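Local coordinates for CREG-like beta-barrel domain-containing protein (Agrobacterium tumefaciens, PDB 3DNH), which is of unknown function but has a CREG-like beta-barrel related to the pyridoxamine 5'-phosphate oxidase family, and so may bind a flavin, at residues R88-L93 / R106-G111; P8-P13 / R150-Q155; L172-S177 / I219-I224. All blocks are in the same frame, centred on the assembly; numbering follows the deposited sequence.

Contact 1. Residues R88-L93 / R106-G111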
ATOM      1  N   ARG A  88       5.696   5.609  18.108  1.00 37.49           N
ATOM      2  CA  ARG A  88       6.411   4.608  17.311  1.00 37.80           C
ATOM      3  C   ARG A  88       5.550   4.148  16.130  1.00 37.79           C
ATOM      4  O   ARG A  88       4.407   3.677  16.310  1.00 38.77           O
ATOM      5  CB  ARG A  88       6.832   3.410  18.161  1.00 37.29           C
ATOM      6  CG  ARG A  88       7.834   3.782  19.232  1.00 37.81           C
ATOM      7  CD  ARG A  88       8.205   2.573  20.038  1.00 40.31           C
ATOM      8  NE  ARG A  88       7.099   2.123  20.859  1.00 40.47           N
ATOM      9  CZ  ARG A  88       7.118   1.024  21.609  1.00 42.65           C
ATOM     10  NH1 ARG A  88       6.060   0.721  22.330  1.00 40.10           N
ATOM     11  NH2 ARG A  88       8.186   0.231  21.638  1.00 43.73           N
ATOM     12  N   ILE A  89       6.081   4.341  14.925  1.00 38.06           N
ATOM     13  CA  ILE A  89       5.369   4.017  13.668  1.00 36.98           C
ATOM     14  C   ILE A  89       6.286   3.306  12.685  1.00 38.03           C
ATOM     15  O   ILE A  89       7.517   3.311  12.850  1.00 37.74           O
ATOM     16  CB  ILE A  89       4.768   5.286  12.958  1.00 36.88           C
ATOM     17  CG1 ILE A  89       5.834   6.295  12.484  1.00 36.90           C
ATOM     18  CG2 ILE A  89       3.754   5.996  13.899  1.00 36.77           C
ATOM     19  CD1 ILE A  89       5.275   7.321  11.402  1.00 34.81           C
ATOM     20  N   SER A  90       5.681   2.694  11.656  1.00 38.43           N
ATOM     21  CA  SER A  90       6.420   2.170  10.519  1.00 37.90           C
ATOM     22  C   SER A  90       5.690   2.573   9.236  1.00 38.40           C
ATOM     23  O   SER A  90       4.462   2.594   9.211  1.00 38.37           O
ATOM     24  CB  SER A  90       6.548   0.643  10.600  1.00 36.88           C
ATOM     25  OG  SER A  90       7.304   0.124   9.506  1.00 36.15           O
ATOM     26  N   VAL A  91       6.436   2.875   8.167  1.00 38.48           N
ATOM     27  CA  VAL A  91       5.810   3.128   6.851  1.00 38.88           C
ATOM     28  C   VAL A  91       6.474   2.266   5.798  1.00 38.06           C
ATOM     29  O   VAL A  91       7.659   1.955   5.924  1.00 36.88           O
ATOM     30  CB  VAL A  91       5.886   4.627   6.399  1.00 40.20           C
ATOM     31  CG1 VAL A  91       5.210   5.520   7.385  1.00 38.37           C
ATOM     32  CG2 VAL A  91       7.352   5.079   6.230  1.00 40.61           C
ATOM     33  N   THR A  92       5.698   1.831   4.812  1.00 37.53           N
ATOM     34  CA  THR A  92       6.280   1.169   3.659  1.00 37.70           C
ATOM     35  C   THR A  92       5.890   1.966   2.447  1.00 37.66           C
ATOM     36  O   THR A  92       4.720   2.204   2.195  1.00 38.80           O
ATOM     37  CB  THR A  92       5.902  -0.305   3.528  1.00 35.79           C
ATOM     38  OG1 THR A  92       6.366  -0.989   4.702  1.00 36.06           O
ATOM     39  CG2 THR A  92       6.555  -0.974   2.242  1.00 37.44           C
ATOM     40  N   LEU A  93       6.918   2.396   1.728  1.00 38.53           N
ATOM     41  CA  LEU A  93       6.764   3.096   0.490  1.00 39.28           C
ATOM     42  C   LEU A  93       7.056   2.161  -0.672  1.00 40.62           C
ATOM     43  O   LEU A  93       8.018   1.379  -0.634  1.00 40.09           O
ATOM     44  CB  LEU A  93       7.694   4.290   0.486  1.00 40.01           C
ATOM     45  CG  LEU A  93       7.209   5.525   1.241  1.00 38.97           C
ATOM     46  CD1 LEU A  93       7.089   5.260   2.740  1.00 43.01           C
ATOM     47  CD2 LEU A  93       8.247   6.656   1.014  1.00 40.75           C
ATOM     48  N   ARG A 106      10.404  -2.254  -2.114  1.00 42.27           N
ATOM     49  CA  ARG A 106       9.582  -1.827  -1.022  1.00 42.38           C
ATOM     50  C   ARG A 106      10.505  -1.294   0.058  1.00 40.76           C
ATOM     51  O   ARG A 106      11.384  -2.013   0.544  1.00 40.88           O
ATOM     52  CB  ARG A 106       8.746  -2.980  -0.466  1.00 42.35           C
ATOM     53  CG  ARG A 106       7.492  -3.267  -1.251  1.00 45.67           C
ATOM     54  CD  ARG A 106       7.570  -4.527  -2.010  1.00 47.32           C
ATOM     55  NE  ARG A 106       7.742  -5.678  -1.145  1.00 49.89           N
ATOM     56  CZ  ARG A 106       8.367  -6.788  -1.499  1.00 50.47           C
ATOM     57  NH1 ARG A 106       8.453  -7.773  -0.629  1.00 52.92           N
ATOM     58  NH2 ARG A 106       8.902  -6.921  -2.720  1.00 54.70           N
ATOM     59  N   LEU A 107      10.318  -0.019   0.375  1.00 38.88           N
ATOM     60  CA  LEU A 107      11.139   0.637   1.363  1.00 37.14           C
ATOM     61  C   LEU A 107      10.384   0.749   2.674  1.00 37.01           C
ATOM     62  O   LEU A 107       9.321   1.381   2.729  1.00 36.52           O
ATOM     63  CB  LEU A 107      11.622   1.996   0.827  1.00 37.18           C
ATOM     64  CG  LEU A 107      12.262   2.948   1.820  1.00 37.12           C
ATOM     65  CD1 LEU A 107      13.688   2.440   2.129  1.00 38.71           C
ATOM     66  CD2 LEU A 107      12.291   4.338   1.254  1.00 39.88           C
ATOM     67  N   THR A 108      10.903   0.090   3.714  1.00 36.12           N
ATOM     68  CA  THR A 108      10.309   0.209   5.043  1.00 36.15           C
ATOM     69  C   THR A 108      11.145   1.144   5.918  1.00 36.02           C
ATOM     70  O   THR A 108      12.349   0.957   6.052  1.00 34.58           O
ATOM     71  CB  THR A 108      10.103  -1.179   5.720  1.00 36.43           C
ATOM     72  OG1 THR A 108       9.222  -1.954   4.910  1.00 37.67           O
ATOM     73  CG2 THR A 108       9.463  -1.013   7.089  1.00 35.63           C
ATOM     74  N   LEU A 109      10.490   2.156   6.494  1.00 36.38           N
ATOM     75  CA  LEU A 109      11.135   3.109   7.388  1.00 37.39           C
ATOM     76  C   LEU A 109      10.445   3.031   8.740  1.00 37.59           C
ATOM     77  O   LEU A 109       9.230   3.196   8.831  1.00 38.36           O
ATOM     78  CB  LEU A 109      11.069   4.534   6.816  1.00 37.42           C
ATOM     79  CG  LEU A 109      11.503   4.755   5.347  1.00 38.96           C
ATOM     80  CD1 LEU A 109      11.126   6.165   4.912  1.00 38.73           C
ATOM     81  CD2 LEU A 109      13.022   4.574   5.198  1.00 37.32           C
ATOM     82  N   VAL A 110      11.231   2.735   9.777  1.00 37.38           N
ATOM     83  CA  VAL A 110      10.728   2.617  11.132  1.00 36.50           C
ATOM     84  C   VAL A 110      11.222   3.800  11.952  1.00 36.44           C
ATOM     85  O   VAL A 110      12.392   4.130  11.887  1.00 36.83           O
ATOM     86  CB  VAL A 110      11.141   1.265  11.740  1.00 35.47           C
ATOM     87  CG1 VAL A 110      10.705   1.157  13.196  1.00 35.13           C
ATOM     88  CG2 VAL A 110      10.597   0.122  10.882  1.00 33.05           C
ATOM     89  N   GLY A 111      10.342   4.434  12.729  1.00 37.67           N
ATOM     90  CA  GLY A 111      10.784   5.541  13.604  1.00 37.60           C
ATOM     91  C   GLY A 111       9.674   6.168  14.415  1.00 38.67           C
ATOM     92  O   GLY A 111       8.772   5.465  14.876  1.00 38.44           O
TER
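The peptide groups flanking Val91 and Leu109 are paired by two hydrogen bonds, Val91 N to Leu109 O and Leu109 N to Val91 O, both 2.9 Å. The Ile89-Gly111 and Leu93-Leu107 pairs are doubly bonded in the same way; the most linear of the six bonds, at 176°, runs from Ile89 N to Gly111 O over 2.9 Å. One face of this two-stranded surface carries Ile89, Val91, Leu93, Leu107 and Leu109. There Val91 CG2, lodged between its own N and carbonyl carbon, meets Leu109 CB at 3.8 Å. The other face is more polar: Ser90 OG lies 3.4 Å from Thr108 CG2 and 3.6 Å from Val110 CG2, while Thr92 OG1 and Thr108 OG1 approach to 3.0 Å. These buried hydroxyls are satisfied across the dimer interface, where Thr56 of the second subunit bonds Ser90 and Thr92 through its OG1 and Thr108 through its carbonyl oxygen. On the apolar side, Val35 of helix 28-38 packs on Leu93 and Leu107. With 41-47 hydrogen-bonded beyond 88-93 and 144-157 beyond 106-111, the pair forms part of the closed antiparallel barrel of the FMN-binding clan.

Contact 2. Residues P8-P13 / R150-Q155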
ATOM      1  N   PRO A   8      18.309  -0.579  21.714  1.00 43.22           N
ATOM      2  CA  PRO A   8      18.461  -1.544  20.619  1.00 42.95           C
ATOM      3  C   PRO A   8      18.010  -1.009  19.236  1.00 42.45           C
ATOM      4  O   PRO A   8      17.182  -0.082  19.160  1.00 41.77           O
ATOM      5  CB  PRO A   8      17.564  -2.705  21.061  1.00 43.23           C
ATOM      6  CG  PRO A   8      16.540  -2.053  21.944  1.00 43.87           C
ATOM      7  CD  PRO A   8      17.327  -1.044  22.712  1.00 43.24           C
ATOM      8  N   PRO A   9      18.562  -1.581  18.146  1.00 41.83           N
ATOM      9  CA  PRO A   9      18.067  -1.220  16.824  1.00 41.46           C
ATOM     10  C   PRO A   9      16.540  -1.326  16.764  1.00 40.74           C
ATOM     11  O   PRO A   9      15.958  -2.256  17.333  1.00 40.20           O
ATOM     12  CB  PRO A   9      18.721  -2.260  15.900  1.00 42.16           C
ATOM     13  CG  PRO A   9      19.380  -3.259  16.796  1.00 41.75           C
ATOM     14  CD  PRO A   9      19.659  -2.561  18.072  1.00 41.68           C
ATOM     15  N   VAL A  10      15.893  -0.359  16.124  1.00 40.33           N
ATOM     16  CA  VAL A  10      14.412  -0.369  16.060  1.00 39.91           C
ATOM     17  C   VAL A  10      13.883  -1.589  15.254  1.00 40.27           C
ATOM     18  O   VAL A  10      12.771  -2.093  15.483  1.00 40.37           O
ATOM     19  CB  VAL A  10      13.822   1.013  15.621  1.00 39.67           C
ATOM     20  CG1 VAL A  10      14.299   2.138  16.582  1.00 36.98           C
ATOM     21  CG2 VAL A  10      14.194   1.353  14.211  1.00 38.22           C
ATOM     22  N   ILE A  11      14.703  -2.067  14.329  1.00 40.55           N
ATOM     23  CA  ILE A  11      14.409  -3.299  13.619  1.00 40.74           C
ATOM     24  C   ILE A  11      15.431  -4.302  14.098  1.00 40.78           C
ATOM     25  O   ILE A  11      16.623  -4.075  13.922  1.00 41.63           O
ATOM     26  CB  ILE A  11      14.538  -3.132  12.085  1.00 40.61           C
ATOM     27  CG1 ILE A  11      13.655  -1.971  11.581  1.00 41.00           C
ATOM     28  CG2 ILE A  11      14.247  -4.485  11.369  1.00 39.79           C
ATOM     29  CD1 ILE A  11      13.921  -1.499  10.141  1.00 40.63           C
ATOM     30  N   THR A  12      14.981  -5.386  14.727  1.00 40.43           N
ATOM     31  CA  THR A  12      15.871  -6.482  15.084  1.00 40.73           C
ATOM     32  C   THR A  12      16.360  -7.190  13.819  1.00 40.81           C
ATOM     33  O   THR A  12      15.531  -7.644  13.019  1.00 41.55           O
ATOM     34  CB  THR A  12      15.175  -7.450  16.047  1.00 40.40           C
ATOM     35  OG1 THR A  12      14.765  -6.705  17.200  1.00 39.93           O
ATOM     36  CG2 THR A  12      16.093  -8.619  16.469  1.00 40.89           C
ATOM     37  N   PRO A  13      17.695  -7.228  13.602  1.00 40.27           N
ATOM     38  CA  PRO A  13      18.275  -7.878  12.427  1.00 40.30           C
ATOM     39  C   PRO A  13      17.874  -9.343  12.316  1.00 40.59           C
ATOM     40  O   PRO A  13      17.739 -10.049  13.333  1.00 40.09           O
ATOM     41  CB  PRO A  13      19.790  -7.788  12.688  1.00 39.98           C
ATOM     42  CG  PRO A  13      19.948  -6.640  13.539  1.00 39.70           C
ATOM     43  CD  PRO A  13      18.751  -6.653  14.454  1.00 40.75           C
ATOM     44  N   ARG A 150      10.424  10.674  11.874  1.00 38.60           N
ATOM     45  CA  ARG A 150      11.792  10.642  12.344  1.00 38.77           C
ATOM     46  C   ARG A 150      12.300   9.224  12.122  1.00 38.33           C
ATOM     47  O   ARG A 150      11.956   8.330  12.878  1.00 38.32           O
ATOM     48  CB  ARG A 150      11.849  10.966  13.834  1.00 38.13           C
ATOM     49  CG  ARG A 150      13.231  11.357  14.287  1.00 37.78           C
ATOM     50  CD  ARG A 150      13.406  11.415  15.797  1.00 38.22           C
ATOM     51  NE  ARG A 150      12.208  11.795  16.551  1.00 37.75           N
ATOM     52  CZ  ARG A 150      12.056  11.588  17.857  1.00 37.04           C
ATOM     53  NH1 ARG A 150      13.018  11.013  18.550  1.00 39.09           N
ATOM     54  NH2 ARG A 150      10.945  11.952  18.487  1.00 37.72           N
ATOM     55  N   THR A 151      13.103   9.013  11.085  1.00 38.59           N
ATOM     56  CA  THR A 151      13.489   7.650  10.682  1.00 37.96           C
ATOM     57  C   THR A 151      14.576   7.142  11.623  1.00 38.33           C
ATOM     58  O   THR A 151      15.590   7.840  11.840  1.00 36.50           O
ATOM     59  CB  THR A 151      13.994   7.616   9.223  1.00 38.31           C
ATOM     60  OG1 THR A 151      12.898   7.927   8.338  1.00 41.10           O
ATOM     61  CG2 THR A 151      14.527   6.230   8.858  1.00 35.97           C
ATOM     62  N   GLU A 152      14.377   5.934  12.170  1.00 37.61           N
ATOM     63  CA  GLU A 152      15.354   5.331  13.047  1.00 37.27           C
ATOM     64  C   GLU A 152      15.924   4.033  12.480  1.00 36.61           C
ATOM     65  O   GLU A 152      16.966   3.564  12.922  1.00 35.99           O
ATOM     66  CB  GLU A 152      14.759   5.082  14.447  1.00 37.85           C
ATOM     67  CG  GLU A 152      14.272   6.335  15.112  1.00 40.67           C
ATOM     68  CD  GLU A 152      13.708   6.082  16.471  1.00 43.99           C
ATOM     69  OE1 GLU A 152      12.549   5.652  16.581  1.00 45.92           O
ATOM     70  OE2 GLU A 152      14.423   6.338  17.445  1.00 47.26           O
ATOM     71  N   GLY A 153      15.250   3.449  11.501  1.00 36.37           N
ATOM     72  CA  GLY A 153      15.721   2.196  10.936  1.00 35.42           C
ATOM     73  C   GLY A 153      15.112   2.021   9.585  1.00 36.25           C
ATOM     74  O   GLY A 153      14.006   2.532   9.322  1.00 36.80           O
ATOM     75  N   VAL A 154      15.836   1.342   8.708  1.00 36.10           N
ATOM     76  CA  VAL A 154      15.482   1.296   7.269  1.00 35.33           C
ATOM     77  C   VAL A 154      15.631  -0.137   6.800  1.00 35.97           C
ATOM     78  O   VAL A 154      16.631  -0.794   7.123  1.00 35.63           O
ATOM     79  CB  VAL A 154      16.475   2.139   6.416  1.00 34.93           C
ATOM     80  CG1 VAL A 154      16.166   2.057   4.881  1.00 32.95           C
ATOM     81  CG2 VAL A 154      16.496   3.545   6.877  1.00 35.09           C
ATOM     82  N   GLN A 155      14.668  -0.608   6.013  1.00 36.44           N
ATOM     83  CA  GLN A 155      14.859  -1.849   5.234  1.00 37.39           C
ATOM     84  C   GLN A 155      14.450  -1.622   3.772  1.00 36.80           C
ATOM     85  O   GLN A 155      13.397  -1.079   3.530  1.00 36.40           O
ATOM     86  CB  GLN A 155      14.005  -2.948   5.851  1.00 37.50           C
ATOM     87  CG  GLN A 155      14.420  -4.347   5.515  1.00 41.65           C
ATOM     88  CD  GLN A 155      15.788  -4.727   6.086  1.00 41.98           C
ATOM     89  OE1 GLN A 155      16.248  -4.216   7.126  1.00 45.79           O
ATOM     90  NE2 GLN A 155      16.436  -5.620   5.400  1.00 42.54           N
TER
HETATM   91  O   HOH W   1      17.430   1.587  14.904  1.00 37.16           O
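The first torsion of Val10 (chi1 -57°) sets CG1 beside its backbone N, leaves CG2 between that N and the carbonyl carbon, and turns both methyls to Glu152 and Gly153. CG1 then lies 3.7 Å from Glu152 CB, the two side chains crossing at about a right angle, and CG2 rests on the peptide between Glu152 and Gly153. The strand is irregular at this point: two residues, Glu152 and Gly153, stand opposite the single Val110 of strand 106-115, a classic beta bulge in the barrel wall. The approach of Val10 CG2 to 3.6 Å from Gly153 N relies on the absence of a side chain at Gly153. In Ile11 the second torsion (chi2 167°) stretches CD1 away from CA, carrying this methyl over the backbone to 3.7 Å from Val154 N. The N-terminal arm is thus laid on the strand by apolar contacts, and Val110 touches both Val10 and Ile11. The second subunit covers the arm further: its Tyr53 packs on Val10 and hydrogen-bonds Glu152 OE1 through OH, and its Ser51 OG bonds Val10 O. Direct polar pairing between arm and strand is replaced by one water, which accepts from Val10 N at 2.8 Å and donates to Glu152 O, also at 2.8 Å.

Contact 3. Residues L172-S177 / I219-I224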
ATOM      1  N   LEU A 172      19.690   7.705   3.631  1.00 39.88           N
ATOM      2  CA  LEU A 172      18.538   8.165   2.890  1.00 40.30           C
ATOM      3  C   LEU A 172      18.437   9.675   2.828  1.00 41.43           C
ATOM      4  O   LEU A 172      17.796  10.208   1.909  1.00 43.10           O
ATOM      5  CB  LEU A 172      17.240   7.595   3.460  1.00 39.86           C
ATOM      6  CG  LEU A 172      17.098   6.091   3.512  1.00 41.26           C
ATOM      7  CD1 LEU A 172      15.623   5.823   3.799  1.00 38.50           C
ATOM      8  CD2 LEU A 172      17.514   5.463   2.202  1.00 41.75           C
ATOM      9  N   ARG A 173      19.005  10.370   3.808  1.00 41.64           N
ATOM     10  CA  ARG A 173      18.859  11.829   3.872  1.00 42.86           C
ATOM     11  C   ARG A 173      19.641  12.573   2.831  1.00 41.94           C
ATOM     12  O   ARG A 173      20.729  12.144   2.460  1.00 42.66           O
ATOM     13  CB  ARG A 173      19.281  12.372   5.228  1.00 44.35           C
ATOM     14  CG  ARG A 173      18.094  12.611   6.163  1.00 48.08           C
ATOM     15  CD  ARG A 173      18.565  13.405   7.395  1.00 55.26           C
ATOM     16  NE  ARG A 173      19.934  13.052   7.787  1.00 59.23           N
ATOM     17  CZ  ARG A 173      20.269  12.042   8.593  1.00 60.97           C
ATOM     18  NH1 ARG A 173      19.336  11.249   9.134  1.00 59.89           N
ATOM     19  NH2 ARG A 173      21.555  11.826   8.861  1.00 61.23           N
ATOM     20  N   THR A 174      19.109  13.714   2.382  1.00 39.89           N
ATOM     21  CA  THR A 174      19.914  14.606   1.548  1.00 37.54           C
ATOM     22  C   THR A 174      20.627  15.673   2.356  1.00 36.45           C
ATOM     23  O   THR A 174      19.995  16.462   3.036  1.00 35.85           O
ATOM     24  CB  THR A 174      19.046  15.291   0.477  1.00 37.27           C
ATOM     25  OG1 THR A 174      18.377  14.277  -0.268  1.00 36.73           O
ATOM     26  CG2 THR A 174      19.911  16.143  -0.439  1.00 37.43           C
ATOM     27  N   ASP A 175      21.951  15.734   2.238  1.00 35.89           N
ATOM     28  CA  ASP A 175      22.728  16.676   3.016  1.00 35.73           C
ATOM     29  C   ASP A 175      22.646  18.089   2.422  1.00 35.45           C
ATOM     30  O   ASP A 175      23.056  18.322   1.280  1.00 34.18           O
ATOM     31  CB  ASP A 175      24.167  16.182   3.094  1.00 36.16           C
ATOM     32  CG  ASP A 175      25.023  16.984   4.061  1.00 37.67           C
ATOM     33  OD1 ASP A 175      24.536  17.973   4.665  1.00 38.56           O
ATOM     34  OD2 ASP A 175      26.201  16.598   4.223  1.00 40.65           O
ATOM     35  N   LEU A 176      22.142  19.035   3.221  1.00 35.60           N
ATOM     36  CA  LEU A 176      21.940  20.413   2.750  1.00 36.94           C
ATOM     37  C   LEU A 176      23.090  21.362   3.123  1.00 37.73           C
ATOM     38  O   LEU A 176      23.132  22.484   2.630  1.00 38.70           O
ATOM     39  CB  LEU A 176      20.581  20.984   3.188  1.00 35.87           C
ATOM     40  CG  LEU A 176      19.276  20.201   2.847  1.00 37.10           C
ATOM     41  CD1 LEU A 176      18.027  20.950   3.320  1.00 42.05           C
ATOM     42  CD2 LEU A 176      19.141  19.817   1.402  1.00 34.58           C
ATOM     43  N   SER A 177      24.002  20.902   3.990  1.00 39.29           N
ATOM     44  CA  SER A 177      25.213  21.643   4.406  1.00 39.41           C
ATOM     45  C   SER A 177      26.063  21.953   3.215  1.00 38.81           C
ATOM     46  O   SER A 177      26.261  21.082   2.376  1.00 39.39           O
ATOM     47  CB  SER A 177      26.066  20.780   5.320  1.00 40.30           C
ATOM     48  OG  SER A 177      25.257  20.220   6.310  1.00 44.26           O
ATOM     49  N   ILE A 219      13.822  21.235  -5.504  1.00 41.47           N
ATOM     50  CA  ILE A 219      15.216  21.139  -5.998  1.00 40.32           C
ATOM     51  C   ILE A 219      16.114  20.991  -4.785  1.00 40.31           C
ATOM     52  O   ILE A 219      15.923  21.699  -3.798  1.00 39.84           O
ATOM     53  CB  ILE A 219      15.639  22.404  -6.778  1.00 40.39           C
ATOM     54  CG1 ILE A 219      14.683  22.625  -7.985  1.00 39.41           C
ATOM     55  CG2 ILE A 219      17.141  22.333  -7.159  1.00 39.89           C
ATOM     56  CD1 ILE A 219      14.743  24.002  -8.609  1.00 41.51           C
ATOM     57  N   ASP A 220      17.067  20.061  -4.852  1.00 39.30           N
ATOM     58  CA  ASP A 220      18.004  19.848  -3.732  1.00 38.73           C
ATOM     59  C   ASP A 220      19.413  19.598  -4.294  1.00 37.93           C
ATOM     60  O   ASP A 220      19.592  19.501  -5.521  1.00 37.25           O
ATOM     61  CB  ASP A 220      17.472  18.746  -2.756  1.00 37.51           C
ATOM     62  CG  ASP A 220      17.326  17.364  -3.425  1.00 40.93           C
ATOM     63  OD1 ASP A 220      18.370  16.785  -3.839  1.00 42.23           O
ATOM     64  OD2 ASP A 220      16.183  16.842  -3.547  1.00 40.91           O
ATOM     65  N   PRO A 221      20.428  19.535  -3.427  1.00 37.21           N
ATOM     66  CA  PRO A 221      21.757  19.335  -4.015  1.00 37.75           C
ATOM     67  C   PRO A 221      21.961  18.089  -4.901  1.00 37.92           C
ATOM     68  O   PRO A 221      22.890  18.064  -5.733  1.00 38.51           O
ATOM     69  CB  PRO A 221      22.671  19.256  -2.769  1.00 38.18           C
ATOM     70  CG  PRO A 221      21.968  20.100  -1.768  1.00 36.94           C
ATOM     71  CD  PRO A 221      20.504  19.752  -1.961  1.00 36.21           C
ATOM     72  N   ASP A 222      21.138  17.070  -4.717  1.00 37.98           N
ATOM     73  CA  ASP A 222      21.326  15.791  -5.420  1.00 39.01           C
ATOM     74  C   ASP A 222      20.388  15.615  -6.631  1.00 38.51           C
ATOM     75  O   ASP A 222      20.608  14.741  -7.507  1.00 37.46           O
ATOM     76  CB  ASP A 222      21.135  14.619  -4.436  1.00 38.35           C
ATOM     77  CG  ASP A 222      22.270  14.511  -3.426  1.00 39.07           C
ATOM     78  OD1 ASP A 222      23.370  15.057  -3.676  1.00 39.95           O
ATOM     79  OD2 ASP A 222      22.048  13.879  -2.371  1.00 42.67           O
ATOM     80  N   GLY A 223      19.389  16.478  -6.717  1.00 37.64           N
ATOM     81  CA  GLY A 223      18.480  16.437  -7.869  1.00 38.70           C
ATOM     82  C   GLY A 223      17.163  17.159  -7.673  1.00 39.35           C
ATOM     83  O   GLY A 223      17.052  18.043  -6.828  1.00 39.63           O
ATOM     84  N   ILE A 224      16.154  16.743  -8.440  1.00 39.81           N
ATOM     85  CA  ILE A 224      14.938  17.509  -8.592  1.00 40.03           C
ATOM     86  C   ILE A 224      13.763  16.546  -8.508  1.00 40.65           C
ATOM     87  O   ILE A 224      13.732  15.523  -9.232  1.00 41.65           O
ATOM     88  CB  ILE A 224      14.876  18.239 -10.007  1.00 39.93           C
ATOM     89  CG1 ILE A 224      16.088  19.171 -10.237  1.00 38.13           C
ATOM     90  CG2 ILE A 224      13.477  18.999 -10.150  1.00 38.68           C
ATOM     91  CD1 ILE A 224      16.297  19.641 -11.744  1.00 40.00           C
TER
HETATM   92  O   HOH W   2      23.402  14.120   0.281  1.00 37.57           O
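Thr174 sets its CG2 methyl against two carboxylates of the 219-224 turn, 3.8 Å from Asp220 OD1 and 3.7 Å from Asp222 OD2. The methyl stands anti to its own backbone N, which leaves OG1 on another side of CB, where it bonds Arg33 of helix 28-38. Against Asp220 the threonine crosses at about a right angle, whereas it and the Asp222 side chain run by one another in opposed senses. A little farther along, Leu176 brings CD2 to 3.6 Å from Pro221 CD, and the carbonyl oxygen of Asp175 lies 3.7 Å from Pro221 CG. The direct contacts are therefore those of carbon atoms with carbon or oxygen, and a water supplies the polar link: it accepts from Asp175 N at 2.9 Å and donates to Asp222 OD2 at 3.0 Å.

In the next shell, Arg33 also forms a salt bridge with Asp222 OD2, so that one guanidinium nitrogen, NH2, joins both segments to helix 28-38. Arg240 NH1 bonds Asp175 O and its side chain packs on Pro221, while Arg234 pairs with Asp220 OD1, probably offsetting the charge of that buried carboxylate. Asp175 OD1 accepts from both N and OG of Ser177, giving an Asx turn in the loop. In the other segment, Asp220 OD1 takes the N-H of Asp222 at 2.9 Å through its anti lone pair. This second Asx turn overlays a tight two-residue beta hairpin with Pro221 and Asp222 at its corner, closed by Asp220 N bonding Gly223 O and joining strands 215-220 and 223-227 of the small antiparallel sheet.

Contacts 1 and 2 are neighbours, their centres about 9 Å apart, and share the barrel: strand 106-115 lies between 88-93 and 144-157, and Val110 O probably accepts a hydrogen bond from Glu152 N. Along the chain contact 1 is nested within the long loop that contact 2 closes, and both face the second subunit, placing the N-terminal arm and this part of the barrel wall at the dimer interface. Contact 3 follows in series, its centre about 21 Å from contact 1 and 22 Å from contact 2, at the separate three-stranded sheet. Leu172 connects the regions, its CD1 packing on Leu107 and Val154, so the chain leaving the barrel still touches its wall there before it reaches the 219-224 turn.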